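Local coordinates for protein alpha-galactosidase (PDB 3A5V) that hydrolyses terminal alpha-galactosidic linkages, as expected of a family 27 glycoside hydrolase, and assembles as a tetramer, at residues A[27-32]-A[77-82]; A[62-67]-A[115-120]; A[173-178]-A[228-233]; A[325-330]-A[337-342]; A[376-381]-A[386-391]. All blocks are in the same frame, centred on the assembly; numbering follows the deposited sequence.

Contact 1. Residues A[27-32]-A[77-82]; sequences LILDAA and KPLVDD
Leu-29 and Leu-79 mark the level at which helical segments 27-32 and 77-82 come together, their CA atoms 7.4 Å apart. The two segments run nearly parallel, with 10° between their N-to-C directions, and their axes come no nearer than 10.6 Å, so the gap is bridged by side chains alone. Leu-79 and Leu-29 share most of the bridge. A chi1 of 175° sets CG of Leu-79 opposite the backbone N, and both methyls end up against Ile-28, which meets them at about a right angle: CD1 of Ile-28 lies 4.0 Å from CD2 of Leu-79, and CG2 of Ile-28 is also 4.0 Å from that same methyl. Neighbouring helices aligned in this way are what a TIM barrel produces; helix 25-38 follows strand 11-14, helix 76-85 follows the adjacent strand 47-49, and both lie on the outside of the parallel sheet. On the inner side Ile-28 also packs on Val-48 of strand 47-49. Leu-29 slides past Leu-79 in the opposite direction, with CD1 of Leu-29 4.2 Å from CD1 of Leu-79. Its other neighbour is Asp-82, one turn further on: CD1 of Leu-29 presses on CB of Asp-82 at 3.6 Å, while CD2 of Leu-29 sits 3.7 Å from OD2 of Asp-82. The aspartate thus offers its methylene to the leucine, and its charge is matched elsewhere, OD2 forming a salt bridge with Arg-74. No hydrogen bond crosses between the two helical segments.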
# COMPACT_ATOMS: atom_id res chain seq x y z
N LEU A 27 10.81 -10.06 43.12
CA LEU A 27 10.72 -11.01 42.01
C LEU A 27 11.86 -10.80 41.02
O LEU A 27 12.45 -11.77 40.52
CB LEU A 27 9.36 -10.93 41.32
CG LEU A 27 8.15 -11.30 42.19
CD1 LEU A 27 6.85 -10.81 41.54
CD2 LEU A 27 8.09 -12.80 42.49
N ILE A 28 12.16 -9.54 40.72
CA ILE A 28 13.27 -9.23 39.81
C ILE A 28 14.60 -9.71 40.41
O ILE A 28 15.42 -10.33 39.73
CB ILE A 28 13.32 -7.73 39.48
CG1 ILE A 28 12.10 -7.34 38.61
CG2 ILE A 28 14.66 -7.35 38.72
CD1 ILE A 28 11.77 -5.86 38.64
N LEU A 29 14.80 -9.42 41.69
CA LEU A 29 16.05 -9.79 42.36
C LEU A 29 16.20 -11.32 42.44
O LEU A 29 17.29 -11.84 42.20
CB LEU A 29 16.13 -9.14 43.76
CG LEU A 29 17.50 -8.90 44.40
CD1 LEU A 29 18.56 -8.39 43.44
CD2 LEU A 29 17.30 -7.95 45.58
N ASP A 30 15.12 -12.04 42.72
CA ASP A 30 15.16 -13.50 42.72
C ASP A 30 15.44 -14.09 41.33
O ASP A 30 16.15 -15.09 41.21
CB ASP A 30 13.86 -14.09 43.25
CG ASP A 30 13.70 -13.92 44.74
OD1 ASP A 30 14.68 -13.53 45.41
OD2 ASP A 30 12.57 -14.18 45.25
N ALA A 31 14.87 -13.48 40.29
CA ALA A 31 15.13 -13.93 38.91
C ALA A 31 16.60 -13.67 38.52
O ALA A 31 17.23 -14.52 37.89
CB ALA A 31 14.20 -13.25 37.95
N ALA A 32 17.14 -12.50 38.89
CA ALA A 32 18.54 -12.16 38.57
C ALA A 32 19.49 -13.15 39.25
O ALA A 32 20.49 -13.57 38.64
CB ALA A 32 18.87 -10.72 38.98
N LYS A 77 17.03 2.67 41.41
CA LYS A 77 18.51 2.69 41.45
C LYS A 77 19.14 1.60 42.34
O LYS A 77 20.07 0.91 41.90
CB LYS A 77 19.08 4.08 41.76
CG LYS A 77 20.59 4.13 41.56
CD LYS A 77 21.21 5.39 42.11
CE LYS A 77 22.74 5.34 41.99
NZ LYS A 77 23.19 5.55 40.57
N PRO A 78 18.65 1.44 43.59
CA PRO A 78 19.26 0.41 44.44
C PRO A 78 19.06 -1.02 43.93
O PRO A 78 19.91 -1.88 44.17
CB PRO A 78 18.54 0.60 45.79
CG PRO A 78 18.12 2.05 45.79
CD PRO A 78 17.65 2.21 44.34
N LEU A 79 17.94 -1.28 43.25
CA LEU A 79 17.73 -2.55 42.57
C LEU A 79 18.75 -2.75 41.42
O LEU A 79 19.31 -3.84 41.26
CB LEU A 79 16.27 -2.68 42.05
CG LEU A 79 15.95 -3.91 41.20
CD1 LEU A 79 16.27 -5.24 41.94
CD2 LEU A 79 14.48 -3.88 40.74
N VAL A 80 18.97 -1.71 40.63
CA VAL A 80 19.97 -1.78 39.55
C VAL A 80 21.37 -2.04 40.13
O VAL A 80 22.15 -2.83 39.58
CB VAL A 80 19.96 -0.51 38.67
CG1 VAL A 80 21.17 -0.46 37.76
CG2 VAL A 80 18.65 -0.42 37.87
N ASP A 81 21.69 -1.41 41.26
CA ASP A 81 22.96 -1.68 41.96
C ASP A 81 23.12 -3.15 42.34
O ASP A 81 24.20 -3.73 42.19
CB ASP A 81 23.09 -0.81 43.23
CG ASP A 81 23.30 0.67 42.93
OD1 ASP A 81 23.73 1.07 41.82
OD2 ASP A 81 23.04 1.45 43.86
N ASP A 82 22.04 -3.76 42.84
CA ASP A 82 22.02 -5.20 43.17
C ASP A 82 22.23 -6.09 41.94
O ASP A 82 22.94 -7.09 42.00
CB ASP A 82 20.70 -5.58 43.86
CG ASP A 82 20.59 -5.05 45.28
OD1 ASP A 82 21.64 -4.73 45.88
OD2 ASP A 82 19.46 -4.93 45.80

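Contact 2. Residues A[62-67]-A[115-120]; sequences SKTLLA and AKTWAK
Thr-64, on the irregular loop segment 62-67, passes Thr-117 of helical segment 115-120 with 6.9 Å between their CA atoms. The meeting is small, and the hydroxyl of Thr-117 is its centre. OG1 of Thr-117 points at the carbon side of the other threonine, 3.6 Å from CB of Thr-64 and the same distance from CG2 of Thr-64. It stands beside its own backbone N, opposite the carbonyl carbon (chi1 -60°), from where it bonds back to the carbonyl O of Ile-113 one turn earlier in the helix. The methyl, CG2 of Thr-117, turns toward the loop backbone and lies 4.1 Å from O of Leu-65. Water 1 completes the link: it accepts a bond from N of Leu-65 at 2.9 Å and lies 2.8 Å from OG1 of Thr-117, also hydrogen-bonded. The loop follows strand 47-49 of the barrel and lies against helix 111-121, where Thr-64 also packs on Ile-113. A single hydroxyl therefore serves both its own helix and, through the water, a backbone N-H of the loop, while its direct contacts with Thr-64 are no more than van der Waals.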
# COMPACT_ATOMS: atom_id res chain seq x y z
N SER A 62 8.61 17.74 39.17
CA SER A 62 9.84 17.90 38.40
C SER A 62 9.74 17.32 36.97
O SER A 62 10.63 17.53 36.15
CB SER A 62 11.00 17.22 39.13
OG SER A 62 11.02 15.82 38.83
N LYS A 63 8.65 16.59 36.69
CA LYS A 63 8.38 15.94 35.39
C LYS A 63 9.02 14.57 35.20
O LYS A 63 8.74 13.89 34.21
CB LYS A 63 8.76 16.84 34.20
CG LYS A 63 7.88 18.08 34.01
CD LYS A 63 8.31 18.79 32.73
CE LYS A 63 7.68 20.16 32.62
NZ LYS A 63 7.93 20.76 31.28
N THR A 64 9.88 14.15 36.12
CA THR A 64 10.42 12.79 36.02
C THR A 64 9.36 11.75 36.39
O THR A 64 8.37 12.06 37.09
CB THR A 64 11.74 12.55 36.82
OG1 THR A 64 11.46 12.52 38.22
CG2 THR A 64 12.75 13.64 36.55
N LEU A 65 9.53 10.54 35.88
CA LEU A 65 8.61 9.47 36.18
C LEU A 65 9.36 8.44 37.01
O LEU A 65 10.30 7.78 36.54
CB LEU A 65 8.04 8.83 34.90
CG LEU A 65 6.99 7.73 35.11
CD1 LEU A 65 5.72 8.25 35.81
CD2 LEU A 65 6.63 7.06 33.79
N LEU A 66 8.95 8.31 38.27
CA LEU A 66 9.57 7.36 39.17
C LEU A 66 8.83 6.02 39.13
O LEU A 66 7.78 5.89 38.49
CB LEU A 66 9.63 7.94 40.61
CG LEU A 66 10.40 9.27 40.80
CD1 LEU A 66 10.34 9.70 42.28
CD2 LEU A 66 11.85 9.18 40.32
N ALA A 67 9.40 5.01 39.80
CA ALA A 67 8.78 3.69 39.86
C ALA A 67 7.68 3.64 40.93
O ALA A 67 7.68 4.45 41.86
CB ALA A 67 9.83 2.63 40.14
N ALA A 115 15.30 9.72 29.63
CA ALA A 115 16.64 9.17 29.41
C ALA A 115 17.59 9.56 30.55
O ALA A 115 18.39 8.74 31.01
CB ALA A 115 17.19 9.64 28.09
N LYS A 116 17.50 10.82 30.98
CA LYS A 116 18.32 11.32 32.09
C LYS A 116 18.02 10.53 33.38
O LYS A 116 18.95 10.12 34.09
CB LYS A 116 18.09 12.82 32.29
CG LYS A 116 18.94 13.45 33.38
CD LYS A 116 18.92 14.98 33.27
CE LYS A 116 19.72 15.63 34.41
NZ LYS A 116 19.23 17.01 34.71
N THR A 117 16.74 10.31 33.67
CA THR A 117 16.34 9.50 34.82
C THR A 117 16.95 8.09 34.75
O THR A 117 17.55 7.62 35.72
CB THR A 117 14.80 9.42 34.93
OG1 THR A 117 14.28 10.74 35.07
CG2 THR A 117 14.32 8.55 36.11
N TRP A 118 16.83 7.43 33.60
CA TRP A 118 17.31 6.06 33.47
C TRP A 118 18.83 5.98 33.64
O TRP A 118 19.34 5.08 34.32
CB TRP A 118 16.84 5.46 32.13
CG TRP A 118 15.33 5.47 32.00
CD1 TRP A 118 14.41 5.33 33.01
CD2 TRP A 118 14.57 5.62 30.79
NE1 TRP A 118 13.14 5.38 32.51
CE2 TRP A 118 13.20 5.57 31.15
CE3 TRP A 118 14.92 5.82 29.44
CZ2 TRP A 118 12.17 5.69 30.21
CZ3 TRP A 118 13.88 5.95 28.50
CH2 TRP A 118 12.53 5.89 28.90
N ALA A 119 19.55 6.95 33.06
CA ALA A 119 21.01 7.02 33.21
C ALA A 119 21.44 7.18 34.68
O ALA A 119 22.37 6.53 35.14
CB ALA A 119 21.58 8.14 32.36
N LYS A 120 20.71 8.03 35.41
CA LYS A 120 20.93 8.24 36.84
C LYS A 120 20.73 6.94 37.62
O LYS A 120 21.47 6.64 38.57
CB LYS A 120 19.98 9.33 37.35
CG LYS A 120 19.95 9.54 38.86
CD LYS A 120 18.81 10.50 39.25
CE LYS A 120 18.89 10.92 40.72
NZ LYS A 120 17.91 12.03 41.03
O HOH W 1 11.71 10.26 34.05

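Contact 3. Residues A[173-178]-A[228-233]; sequences PWNFAS and SQKARS
Lys-230 leans on Trp-174 from its first side-chain atom: CB of Lys-230 is 3.6 Å from the carbonyl O of Trp-174 and 3.8 Å from CB of Trp-174. The next carbon, CG of Lys-230, reaches the indole obliquely, 4.1 Å from CD1 of Trp-174. There the chain bends (chi2 -63°) and then runs extended across Asn-175. CD of Lys-230 remains near the same tryptophan carbonyl, and CE of Lys-230 comes to 3.6 Å from OD1 of Asn-175. The ammonium does not bond to the amide directly. Water 2 stands between them, accepting from NZ of Lys-230 at 3.0 Å and donating to OD1 of Asn-175 at 2.8 Å. Both segments lead into neighbouring strands of the TIM barrel: segment 173-178, with the short helix 173-176, precedes strand 183-185, while the loop segment 228-233 precedes strand 236-238. The indole of Trp-174 packs on Trp-184 and Asn-237 of those strands. With a serine in place of Lys-230, water 2 would probably lose its ammonium partner, and CD1 of Trp-174 the methylene beside it. Further along the loop, NH1 of Arg-232 folds back to bond the carbonyl O of Gln-229 at 2.9 Å, approaching from above the carbonyl plane. A subunit boundary is close by, with NE2 of Gln-229 bonding to O of Ala-200 of the second subunit.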
# COMPACT_ATOMS: atom_id res chain seq x y z
N PRO A 173 11.81 -0.51 10.01
CA PRO A 173 12.96 -0.11 10.85
C PRO A 173 14.30 -0.69 10.37
O PRO A 173 15.33 -0.08 10.62
CB PRO A 173 12.60 -0.64 12.23
CG PRO A 173 11.63 -1.81 11.96
CD PRO A 173 10.84 -1.35 10.75
N TRP A 174 14.27 -1.82 9.66
CA TRP A 174 15.49 -2.39 9.03
C TRP A 174 16.14 -1.42 8.03
O TRP A 174 17.33 -1.56 7.72
CB TRP A 174 15.19 -3.76 8.36
CG TRP A 174 13.93 -3.74 7.54
CD1 TRP A 174 13.78 -3.29 6.25
CD2 TRP A 174 12.61 -4.11 7.99
NE1 TRP A 174 12.46 -3.39 5.86
CE2 TRP A 174 11.73 -3.89 6.91
CE3 TRP A 174 12.11 -4.64 9.19
CZ2 TRP A 174 10.35 -4.19 6.99
CZ3 TRP A 174 10.74 -4.94 9.28
CH2 TRP A 174 9.88 -4.70 8.18
N ASN A 175 15.36 -0.46 7.53
CA ASN A 175 15.87 0.65 6.71
C ASN A 175 16.18 1.89 7.55
O ASN A 175 17.28 2.44 7.48
CB ASN A 175 14.88 1.04 5.59
CG ASN A 175 14.50 -0.14 4.69
OD1 ASN A 175 15.35 -0.91 4.22
ND2 ASN A 175 13.19 -0.27 4.42
N PHE A 176 15.20 2.36 8.34
CA PHE A 176 15.31 3.68 8.97
C PHE A 176 16.07 3.72 10.29
O PHE A 176 16.62 4.77 10.66
CB PHE A 176 13.96 4.43 9.06
CG PHE A 176 13.02 3.93 10.17
CD1 PHE A 176 13.28 4.21 11.52
CD2 PHE A 176 11.84 3.25 9.84
CE1 PHE A 176 12.40 3.77 12.54
CE2 PHE A 176 10.95 2.78 10.87
CZ PHE A 176 11.25 3.05 12.22
N ALA A 177 16.10 2.60 11.00
CA ALA A 177 16.56 2.59 12.40
C ALA A 177 17.99 2.07 12.56
O ALA A 177 18.53 2.04 13.66
CB ALA A 177 15.61 1.74 13.26
N SER A 178 18.61 1.68 11.45
CA SER A 178 19.84 0.88 11.52
C SER A 178 21.06 1.63 12.05
O SER A 178 21.97 1.01 12.59
CB SER A 178 20.15 0.25 10.16
OG SER A 178 20.13 1.23 9.16
N SER A 228 16.49 -10.23 6.89
CA SER A 228 17.82 -10.70 7.34
C SER A 228 18.93 -9.96 6.62
O SER A 228 19.97 -9.63 7.22
CB SER A 228 17.99 -12.21 7.09
OG SER A 228 17.20 -12.97 8.00
N GLN A 229 18.71 -9.68 5.33
CA GLN A 229 19.71 -9.00 4.51
C GLN A 229 20.19 -7.64 5.10
O GLN A 229 21.25 -7.15 4.72
CB GLN A 229 19.15 -8.75 3.09
CG GLN A 229 17.87 -7.89 3.09
CD GLN A 229 17.33 -7.69 1.67
OE1 GLN A 229 18.04 -7.20 0.80
NE2 GLN A 229 16.07 -8.05 1.45
N LYS A 230 19.39 -7.03 5.99
CA LYS A 230 19.70 -5.70 6.50
C LYS A 230 20.50 -5.72 7.80
O LYS A 230 21.05 -4.69 8.21
CB LYS A 230 18.42 -4.85 6.71
CG LYS A 230 17.57 -4.59 5.44
CD LYS A 230 18.31 -3.77 4.40
CE LYS A 230 17.46 -3.67 3.14
NZ LYS A 230 18.13 -2.80 2.13
N ALA A 231 20.57 -6.89 8.44
CA ALA A 231 21.17 -7.04 9.77
C ALA A 231 22.67 -6.87 9.69
O ALA A 231 23.29 -7.36 8.75
CB ALA A 231 20.84 -8.42 10.33
N ARG A 232 23.26 -6.23 10.70
CA ARG A 232 24.72 -6.00 10.76
C ARG A 232 25.14 -5.99 12.24
O ARG A 232 24.31 -5.79 13.13
CB ARG A 232 25.09 -4.62 10.20
CG ARG A 232 24.69 -4.33 8.73
CD ARG A 232 25.58 -5.05 7.70
NE ARG A 232 25.15 -4.73 6.34
CZ ARG A 232 24.22 -5.40 5.64
NH1 ARG A 232 23.64 -6.50 6.14
NH2 ARG A 232 23.90 -5.00 4.41
N SER A 233 26.43 -6.17 12.50
CA SER A 233 26.96 -5.99 13.85
C SER A 233 26.46 -4.64 14.38
O SER A 233 26.54 -3.62 13.67
CB SER A 233 28.50 -6.01 13.86
OG SER A 233 29.00 -5.89 15.19
O HOH W 2 17.84 -0.04 3.23

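Contact 4. Residues A[325-330]-A[337-342]; sequences VILLNA and MTATWD
Met-337 lays the end of its side chain along the backbone of the facing strand, touching Leu-327, Leu-328 and Asn-329 in turn. Its chain is extended as far as SD and then bends (chi3 51°), which brings CE of Met-337 to 3.9 Å from CB of Leu-327 and to 3.5 Å from O of Leu-328. The sulfur lies further along, SD of Met-337 being 3.8 Å from CB of Asn-329. Leu-327 points the other way across the gap, sending CD2 to 3.9 Å from CB of Ala-339, the methyl that Val-325 also approaches through CG1. Strands 325-329 and 337-340 face each other across the C-terminal beta sandwich, running in roughly opposed directions at 149° with axes 8.1 Å apart at their closest. One belongs to the sheet containing strand 384-390, the other pairs with strand 375-380, and no hydrogen bond joins the two segments; side chains pack on each other and on the opposite backbone. An alanine at Met-337 would remove the thioether, and the surface over Leu-327 and Asn-329 would probably be left with a gap. The amide of Asn-329 is engaged outside the pair: ND2 bonds to the carbonyl oxygens of Ser-333 and Val-380, and OD1 accepts from N of Gly-331.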
# COMPACT_ATOMS: atom_id res chain seq x y z
N VAL A 325 24.07 -24.76 8.55
CA VAL A 325 23.03 -25.28 7.67
C VAL A 325 21.88 -25.79 8.52
O VAL A 325 22.10 -26.53 9.49
CB VAL A 325 23.56 -26.38 6.70
CG1 VAL A 325 22.42 -27.02 5.88
CG2 VAL A 325 24.61 -25.78 5.75
N ILE A 326 20.67 -25.37 8.18
CA ILE A 326 19.47 -25.82 8.90
C ILE A 326 18.45 -26.44 7.96
O ILE A 326 17.99 -25.79 7.00
CB ILE A 326 18.78 -24.67 9.68
CG1 ILE A 326 19.79 -23.97 10.60
CG2 ILE A 326 17.58 -25.20 10.49
CD1 ILE A 326 19.51 -22.52 10.82
N LEU A 327 18.06 -27.68 8.26
CA LEU A 327 16.93 -28.33 7.59
C LEU A 327 15.71 -28.13 8.48
O LEU A 327 15.72 -28.52 9.64
CB LEU A 327 17.19 -29.83 7.40
CG LEU A 327 18.49 -30.18 6.68
CD1 LEU A 327 18.82 -31.66 6.91
CD2 LEU A 327 18.37 -29.85 5.21
N LEU A 328 14.67 -27.52 7.93
CA LEU A 328 13.48 -27.24 8.74
C LEU A 328 12.28 -27.92 8.09
O LEU A 328 11.97 -27.70 6.91
CB LEU A 328 13.25 -25.73 8.89
CG LEU A 328 12.07 -25.22 9.73
CD1 LEU A 328 12.39 -23.80 10.20
CD2 LEU A 328 10.78 -25.20 8.91
N ASN A 329 11.59 -28.70 8.91
CA ASN A 329 10.44 -29.47 8.49
C ASN A 329 9.18 -28.92 9.17
O ASN A 329 8.89 -29.27 10.31
CB ASN A 329 10.63 -30.95 8.84
CG ASN A 329 9.40 -31.81 8.49
OD1 ASN A 329 8.52 -31.38 7.74
ND2 ASN A 329 9.33 -33.00 9.06
N ALA A 330 8.46 -28.06 8.47
CA ALA A 330 7.23 -27.48 9.02
C ALA A 330 6.00 -28.38 8.87
O ALA A 330 4.89 -27.99 9.26
CB ALA A 330 6.95 -26.10 8.39
N MET A 337 15.12 -35.11 4.90
CA MET A 337 15.39 -33.92 4.09
C MET A 337 16.82 -33.92 3.55
O MET A 337 17.73 -34.40 4.24
CB MET A 337 15.15 -32.63 4.91
CG MET A 337 13.70 -32.46 5.42
SD MET A 337 13.46 -30.86 6.25
CE MET A 337 14.12 -29.69 5.03
N THR A 338 17.01 -33.36 2.36
CA THR A 338 18.31 -33.34 1.66
C THR A 338 18.77 -31.93 1.34
O THR A 338 18.00 -31.14 0.75
CB THR A 338 18.23 -34.16 0.34
OG1 THR A 338 17.90 -35.51 0.66
CG2 THR A 338 19.56 -34.13 -0.43
N ALA A 339 20.01 -31.61 1.72
CA ALA A 339 20.66 -30.36 1.31
C ALA A 339 21.82 -30.72 0.40
O ALA A 339 22.62 -31.60 0.74
CB ALA A 339 21.18 -29.61 2.53
N THR A 340 21.90 -30.07 -0.76
CA THR A 340 23.00 -30.30 -1.69
C THR A 340 24.05 -29.20 -1.49
O THR A 340 23.74 -28.13 -0.98
CB THR A 340 22.53 -30.28 -3.15
OG1 THR A 340 22.22 -28.94 -3.53
CG2 THR A 340 21.27 -31.16 -3.34
N TRP A 341 25.29 -29.48 -1.88
CA TRP A 341 26.37 -28.51 -1.79
C TRP A 341 26.06 -27.30 -2.68
O TRP A 341 26.35 -26.15 -2.30
CB TRP A 341 27.70 -29.16 -2.22
CG TRP A 341 28.45 -30.04 -1.17
CD1 TRP A 341 29.81 -30.31 -1.17
CD2 TRP A 341 27.91 -30.74 -0.03
NE1 TRP A 341 30.13 -31.14 -0.12
CE2 TRP A 341 28.99 -31.41 0.60
CE3 TRP A 341 26.62 -30.88 0.52
CZ2 TRP A 341 28.82 -32.19 1.76
CZ3 TRP A 341 26.44 -31.63 1.67
CH2 TRP A 341 27.54 -32.30 2.28
N ASP A 342 25.46 -27.54 -3.86
CA ASP A 342 25.14 -26.42 -4.75
C ASP A 342 24.09 -25.48 -4.13
O ASP A 342 24.10 -24.29 -4.41
CB ASP A 342 24.70 -26.89 -6.15
CG ASP A 342 25.87 -27.42 -6.98
OD1 ASP A 342 27.06 -27.21 -6.60
OD2 ASP A 342 25.60 -28.06 -8.00

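Contact 5. Residues A[376-381]-A[386-391]; sequences ITLDVP and RLLKFM
In the C-terminal beta sandwich, strand 376-380 of one sheet opposes strand 386-390 of the other at 144°, with Leu-378, Arg-386 and Leu-388 filling much of the space between. Leu-378 and Leu-388 reach toward each other tip to tip, CD1 of Leu-378 lying 3.7 Å from CD2 of Leu-388. Alongside, CD1 of Ile-376 touches CD1 of Leu-388 at 4.3 Å, and CG2 of Ile-376 meets the ring of Phe-390 at its edge, 4.3 Å from CZ. At the other end Arg-386 doubles back, bent at both chi2 (-66°) and chi3, so that its NH1 donates to O of Asp-379 over 3.0 Å. This bond is fairly straight (158°), lies in both the carbonyl and guanidinium planes, and uses a lone pair of the oxygen. Water 3, at the same guanidinium edge, links NH1 of Arg-386 to N of Asp-379. CD1 of Leu-378 sits over the centre of one guanidinium face, 4.0 Å above its plane. NH2 of Arg-386 has its charge partner in Asp-362, while OD1 of Asp-379 pairs with Lys-336. An apolar interior closed at one margin by a folded-over arginine is how these two facing sheets meet, in the face-to-face manner of a beta sandwich.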
# COMPACT_ATOMS: atom_id res chain seq x y z
N ILE A 376 23.68 -34.05 1.84
CA ILE A 376 23.45 -34.77 3.08
C ILE A 376 21.94 -34.99 3.25
O ILE A 376 21.14 -34.08 3.03
CB ILE A 376 24.04 -33.99 4.30
CG1 ILE A 376 23.91 -34.83 5.59
CG2 ILE A 376 23.41 -32.58 4.41
CD1 ILE A 376 24.73 -34.29 6.78
N THR A 377 21.55 -36.21 3.65
CA THR A 377 20.15 -36.52 3.89
C THR A 377 19.97 -36.92 5.35
O THR A 377 20.67 -37.82 5.84
CB THR A 377 19.65 -37.67 2.93
OG1 THR A 377 19.77 -37.24 1.56
CG2 THR A 377 18.17 -38.02 3.20
N LEU A 378 19.04 -36.28 6.04
CA LEU A 378 18.82 -36.54 7.48
C LEU A 378 17.35 -36.60 7.83
O LEU A 378 16.52 -35.94 7.19
CB LEU A 378 19.47 -35.44 8.33
CG LEU A 378 20.99 -35.27 8.30
CD1 LEU A 378 21.36 -34.06 9.13
CD2 LEU A 378 21.70 -36.51 8.83
N ASP A 379 17.05 -37.36 8.89
CA ASP A 379 15.71 -37.37 9.51
C ASP A 379 15.46 -36.05 10.24
O ASP A 379 16.26 -35.63 11.06
CB ASP A 379 15.62 -38.49 10.54
CG ASP A 379 15.61 -39.86 9.90
OD1 ASP A 379 14.79 -40.10 9.00
OD2 ASP A 379 16.41 -40.71 10.33
N VAL A 380 14.33 -35.41 9.94
CA VAL A 380 13.94 -34.17 10.60
C VAL A 380 12.54 -34.35 11.18
O VAL A 380 11.61 -34.71 10.46
CB VAL A 380 13.98 -32.96 9.62
CG1 VAL A 380 13.83 -31.65 10.38
CG2 VAL A 380 15.29 -32.99 8.78
N PRO A 381 12.38 -34.15 12.50
CA PRO A 381 11.08 -34.34 13.16
C PRO A 381 10.00 -33.39 12.62
O PRO A 381 10.32 -32.34 12.04
CB PRO A 381 11.38 -34.02 14.63
CG PRO A 381 12.85 -34.24 14.78
CD PRO A 381 13.43 -33.75 13.47
N ARG A 386 17.10 -29.84 11.93
CA ARG A 386 18.45 -30.32 12.21
C ARG A 386 19.37 -29.13 11.98
O ARG A 386 19.29 -28.47 10.94
CB ARG A 386 18.85 -31.52 11.33
CG ARG A 386 17.99 -32.79 11.55
CD ARG A 386 18.17 -33.40 12.96
NE ARG A 386 19.51 -33.97 13.16
CZ ARG A 386 19.90 -35.17 12.74
NH1 ARG A 386 19.05 -35.96 12.08
NH2 ARG A 386 21.15 -35.59 12.98
N LEU A 387 20.23 -28.86 12.96
CA LEU A 387 21.12 -27.72 12.95
C LEU A 387 22.55 -28.23 12.78
O LEU A 387 23.06 -28.96 13.66
CB LEU A 387 21.01 -26.93 14.28
CG LEU A 387 22.05 -25.82 14.50
CD1 LEU A 387 21.99 -24.77 13.40
CD2 LEU A 387 21.90 -25.17 15.88
N LEU A 388 23.17 -27.86 11.67
CA LEU A 388 24.45 -28.44 11.26
C LEU A 388 25.51 -27.38 11.14
O LEU A 388 25.22 -26.24 10.73
CB LEU A 388 24.32 -29.16 9.90
CG LEU A 388 23.14 -30.12 9.73
CD1 LEU A 388 23.05 -30.60 8.27
CD2 LEU A 388 23.25 -31.31 10.71
N LYS A 389 26.74 -27.77 11.48
CA LYS A 389 27.91 -26.96 11.14
C LYS A 389 28.84 -27.73 10.21
O LYS A 389 29.29 -28.83 10.53
CB LYS A 389 28.66 -26.53 12.41
CG LYS A 389 29.86 -25.60 12.12
CD LYS A 389 30.60 -25.28 13.41
CE LYS A 389 31.84 -24.41 13.15
NZ LYS A 389 32.49 -24.12 14.45
N PHE A 390 29.12 -27.12 9.06
CA PHE A 390 30.09 -27.65 8.09
C PHE A 390 31.44 -27.08 8.46
O PHE A 390 31.59 -25.86 8.58
CB PHE A 390 29.70 -27.24 6.66
CG PHE A 390 28.61 -28.10 6.05
CD1 PHE A 390 27.33 -28.12 6.60
CD2 PHE A 390 28.87 -28.87 4.93
CE1 PHE A 390 26.30 -28.94 6.04
CE2 PHE A 390 27.88 -29.68 4.36
CZ PHE A 390 26.58 -29.72 4.92
N MET A 391 32.42 -27.96 8.66
CA MET A 391 33.72 -27.56 9.22
C MET A 391 34.66 -26.97 8.18
O MET A 391 35.75 -26.49 8.50
CB MET A 391 34.36 -28.73 9.98
CG MET A 391 33.50 -29.27 11.11
SD MET A 391 33.12 -28.07 12.42
CE MET A 391 34.72 -27.99 13.22
O HOH W 3 19.36 -38.72 10.52

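From the N terminus, contact 1 opens at 27-32 and closes at 77-82, but 62-67 of contact 2 already lies inside that loop and finds its partner only at 115-120, so the two cross. They also touch, NZ of Lys-77 lying 2.9 Å from O of Lys-120, and together join three successive outer helices of the barrel and one long loop. Contact 3 comes later in series, on the other side of the chain's centre from contact 1, tying approaches to two barrel strands. Contacts 4 and 5 follow as short consecutive closures in the C-terminal domain, their centres about 7 Å apart; both span the same two sheets of the sandwich.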